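Local coordinates for protein STIV B116 (PDB 2J85) that probably binds DNA, as a small viral protein of a family conserved among diverse crenarchaeal viruses, at residues A[29-40]-A[58-66]. Residues are numbered along the deposited sequence; the frame is centred on the assembly and turned at random.
Sequences EEDFCLKLELRL and VNTLCGTQL
C62, on the last turn of helix 52-62, is joined to C33 of helix 29-41 by a disulfide, SG to SG 2.1 Å, with a torsion of -70° about the S-S bond. The bond draws the two CA atoms to 5.1 Å, although the short axes of 29-40 and 58-62 stay 10.3 Å apart and cross at -103°. In both cysteines SG lies anti to the carbonyl carbon, which sends each sulfur into the gap between the helices. C62 fits as a knob into the hole formed by F32, C33, L36 and E37; its SG also lies 3.9 Å from CE2 of F32, an oblique sulfur-aromatic contact, while CG1 of V58 reaches the edge of the same ring. L61 lays CG against SG of C33 at 4.0 Å. Beyond the disulfide, CD2 of L36 touches both CG1 of V58 (3.8 Å) and CG2 of T64. Past G63, the first residue to leave helical geometry, with positive phi, T64 turns its methyl rather than its hydroxyl to the contact: CG2 touches CD1 of L40 at 3.8 Å, the side chains nearly perpendicular. L66 and L40 extend this apolar seam through their CD2 methyls. No hydrogen bond joins the segments; the covalent link and apolar packing hold them. Both helices pack on the mixed sheet, F32 and L36 meeting L6 of strand 4-7, F32 also F112 of strand 110-117, and V58 I84 of strand 80-86, while L61 and E29 touch helix 98-106.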
# COMPACT_ATOMS: atom_id res chain seq x y z
N GLU A 29 14.91 11.67 -7.85
CA GLU A 29 15.63 10.65 -8.62
C GLU A 29 17.03 10.38 -8.11
O GLU A 29 17.42 9.21 -7.96
CB GLU A 29 15.82 11.09 -10.05
CG GLU A 29 14.61 11.01 -10.92
CD GLU A 29 14.96 11.34 -12.38
OE1 GLU A 29 15.84 10.63 -12.96
OE2 GLU A 29 14.40 12.33 -12.93
N GLU A 30 17.79 11.46 -7.92
CA GLU A 30 19.18 11.37 -7.54
C GLU A 30 19.33 10.60 -6.23
O GLU A 30 20.19 9.73 -6.12
CB GLU A 30 19.85 12.75 -7.45
CG GLU A 30 21.38 12.64 -7.22
CD GLU A 30 22.19 13.91 -7.47
OE1 GLU A 30 21.62 14.97 -7.82
OE2 GLU A 30 23.44 13.84 -7.31
N ASP A 31 18.50 10.92 -5.23
CA ASP A 31 18.62 10.31 -3.91
C ASP A 31 18.18 8.85 -3.93
O ASP A 31 18.76 8.00 -3.26
CB ASP A 31 17.84 11.12 -2.88
CG ASP A 31 18.40 12.52 -2.70
OD1 ASP A 31 19.37 12.86 -3.38
OD2 ASP A 31 17.89 13.28 -1.88
N PHE A 32 17.17 8.56 -4.73
CA PHE A 32 16.77 7.18 -4.93
C PHE A 32 17.92 6.33 -5.53
O PHE A 32 18.24 5.22 -5.02
CB PHE A 32 15.54 7.12 -5.84
CG PHE A 32 15.18 5.72 -6.30
CD1 PHE A 32 14.41 4.89 -5.49
CD2 PHE A 32 15.59 5.27 -7.56
CE1 PHE A 32 14.04 3.61 -5.92
CE2 PHE A 32 15.24 4.00 -8.01
CZ PHE A 32 14.45 3.15 -7.19
N CYS A 33 18.50 6.82 -6.63
CA CYS A 33 19.57 6.09 -7.33
C CYS A 33 20.80 5.94 -6.48
O CYS A 33 21.40 4.89 -6.46
CB CYS A 33 19.93 6.79 -8.64
SG CYS A 33 18.65 6.65 -9.90
N LEU A 34 21.18 6.99 -5.76
CA LEU A 34 22.33 6.94 -4.86
C LEU A 34 22.14 5.96 -3.67
O LEU A 34 23.05 5.22 -3.32
CB LEU A 34 22.65 8.35 -4.37
CG LEU A 34 23.32 9.35 -5.36
CD1 LEU A 34 23.38 10.71 -4.73
CD2 LEU A 34 24.74 8.89 -5.76
N LYS A 35 20.95 5.97 -3.05
CA LYS A 35 20.63 5.03 -1.98
C LYS A 35 20.64 3.58 -2.49
O LYS A 35 21.18 2.67 -1.86
CB LYS A 35 19.29 5.40 -1.32
CG LYS A 35 19.39 6.61 -0.37
CD LYS A 35 18.03 7.26 -0.10
CE LYS A 35 18.08 8.31 1.02
NZ LYS A 35 18.59 7.79 2.29
N LEU A 36 20.05 3.36 -3.66
CA LEU A 36 20.08 2.07 -4.32
C LEU A 36 21.51 1.60 -4.60
O LEU A 36 21.89 0.48 -4.27
CB LEU A 36 19.29 2.16 -5.60
CG LEU A 36 19.37 1.00 -6.57
CD1 LEU A 36 18.94 -0.25 -5.84
CD2 LEU A 36 18.53 1.31 -7.81
N GLU A 37 22.32 2.48 -5.18
CA GLU A 37 23.73 2.17 -5.43
C GLU A 37 24.47 1.84 -4.15
O GLU A 37 25.22 0.88 -4.11
CB GLU A 37 24.40 3.32 -6.17
CG GLU A 37 23.93 3.45 -7.60
CD GLU A 37 24.03 4.88 -8.17
OE1 GLU A 37 24.72 5.74 -7.57
OE2 GLU A 37 23.40 5.14 -9.22
N LEU A 38 24.26 2.64 -3.11
CA LEU A 38 24.84 2.38 -1.79
C LEU A 38 24.47 1.00 -1.25
O LEU A 38 25.31 0.27 -0.73
CB LEU A 38 24.39 3.45 -0.79
CG LEU A 38 25.10 3.47 0.59
CD1 LEU A 38 26.63 3.57 0.44
CD2 LEU A 38 24.54 4.59 1.53
N ARG A 39 23.21 0.62 -1.36
CA ARG A 39 22.79 -0.68 -0.84
C ARG A 39 23.20 -1.84 -1.73
O ARG A 39 23.34 -2.95 -1.25
CB ARG A 39 21.29 -0.67 -0.58
CG ARG A 39 20.86 0.42 0.39
CD ARG A 39 21.84 0.56 1.54
NE ARG A 39 21.43 1.62 2.44
CZ ARG A 39 22.17 2.06 3.46
NH1 ARG A 39 23.35 1.51 3.73
NH2 ARG A 39 21.70 3.03 4.25
N LEU A 40 23.45 -1.58 -3.01
CA LEU A 40 24.04 -2.60 -3.87
C LEU A 40 25.51 -2.80 -3.45
O LEU A 40 25.96 -3.93 -3.18
CB LEU A 40 23.88 -2.21 -5.36
CG LEU A 40 22.48 -2.47 -5.96
CD1 LEU A 40 22.25 -1.72 -7.30
CD2 LEU A 40 22.22 -3.98 -6.12
N VAL A 58 14.61 1.29 -14.23
CA VAL A 58 15.49 1.60 -13.09
C VAL A 58 16.94 1.59 -13.55
O VAL A 58 17.72 2.47 -13.17
CB VAL A 58 15.26 0.61 -11.91
CG1 VAL A 58 16.30 0.81 -10.81
CG2 VAL A 58 13.84 0.79 -11.34
N ASN A 59 17.29 0.60 -14.36
CA ASN A 59 18.65 0.48 -14.89
C ASN A 59 19.03 1.65 -15.78
O ASN A 59 20.13 2.20 -15.65
CB ASN A 59 18.85 -0.84 -15.62
CG ASN A 59 18.96 -2.03 -14.66
OD1 ASN A 59 18.84 -3.19 -15.07
ND2 ASN A 59 19.18 -1.76 -13.38
N THR A 60 18.11 2.08 -16.62
CA THR A 60 18.36 3.25 -17.45
C THR A 60 18.53 4.49 -16.57
O THR A 60 19.48 5.26 -16.72
CB THR A 60 17.22 3.47 -18.47
OG1 THR A 60 17.14 2.32 -19.32
CG2 THR A 60 17.47 4.71 -19.32
N LEU A 61 17.62 4.66 -15.63
CA LEU A 61 17.60 5.82 -14.76
C LEU A 61 18.83 5.94 -13.87
O LEU A 61 19.43 7.01 -13.75
CB LEU A 61 16.35 5.76 -13.88
CG LEU A 61 16.15 6.98 -13.01
CD1 LEU A 61 15.87 8.16 -13.93
CD2 LEU A 61 15.02 6.73 -12.09
N CYS A 62 19.21 4.85 -13.22
CA CYS A 62 20.29 4.87 -12.24
C CYS A 62 21.64 4.35 -12.77
O CYS A 62 22.67 4.58 -12.14
CB CYS A 62 19.86 4.07 -11.02
SG CYS A 62 18.37 4.64 -10.19
N GLY A 63 21.65 3.63 -13.89
CA GLY A 63 22.88 3.06 -14.42
C GLY A 63 23.23 1.73 -13.77
O GLY A 63 24.36 1.24 -13.87
N THR A 64 22.24 1.14 -13.12
CA THR A 64 22.41 -0.11 -12.42
C THR A 64 22.32 -1.23 -13.45
O THR A 64 22.07 -0.95 -14.62
CB THR A 64 21.35 -0.26 -11.30
OG1 THR A 64 20.06 0.09 -11.81
CG2 THR A 64 21.68 0.68 -10.16
N GLN A 65 22.54 -2.47 -13.03
CA GLN A 65 22.42 -3.61 -13.93
C GLN A 65 21.61 -4.71 -13.26
O GLN A 65 22.01 -5.88 -13.26
CB GLN A 65 23.81 -4.13 -14.34
CG GLN A 65 24.79 -3.03 -14.71
CD GLN A 65 25.88 -3.52 -15.61
OE1 GLN A 65 25.97 -4.70 -15.92
NE2 GLN A 65 26.74 -2.59 -16.05
N LEU A 66 20.47 -4.32 -12.70
CA LEU A 66 19.60 -5.24 -11.99
C LEU A 66 18.93 -6.16 -12.96
O LEU A 66 18.60 -5.76 -14.07
CB LEU A 66 18.51 -4.49 -11.20
CG LEU A 66 19.01 -3.53 -10.11
CD1 LEU A 66 17.89 -2.60 -9.68
CD2 LEU A 66 19.60 -4.28 -8.93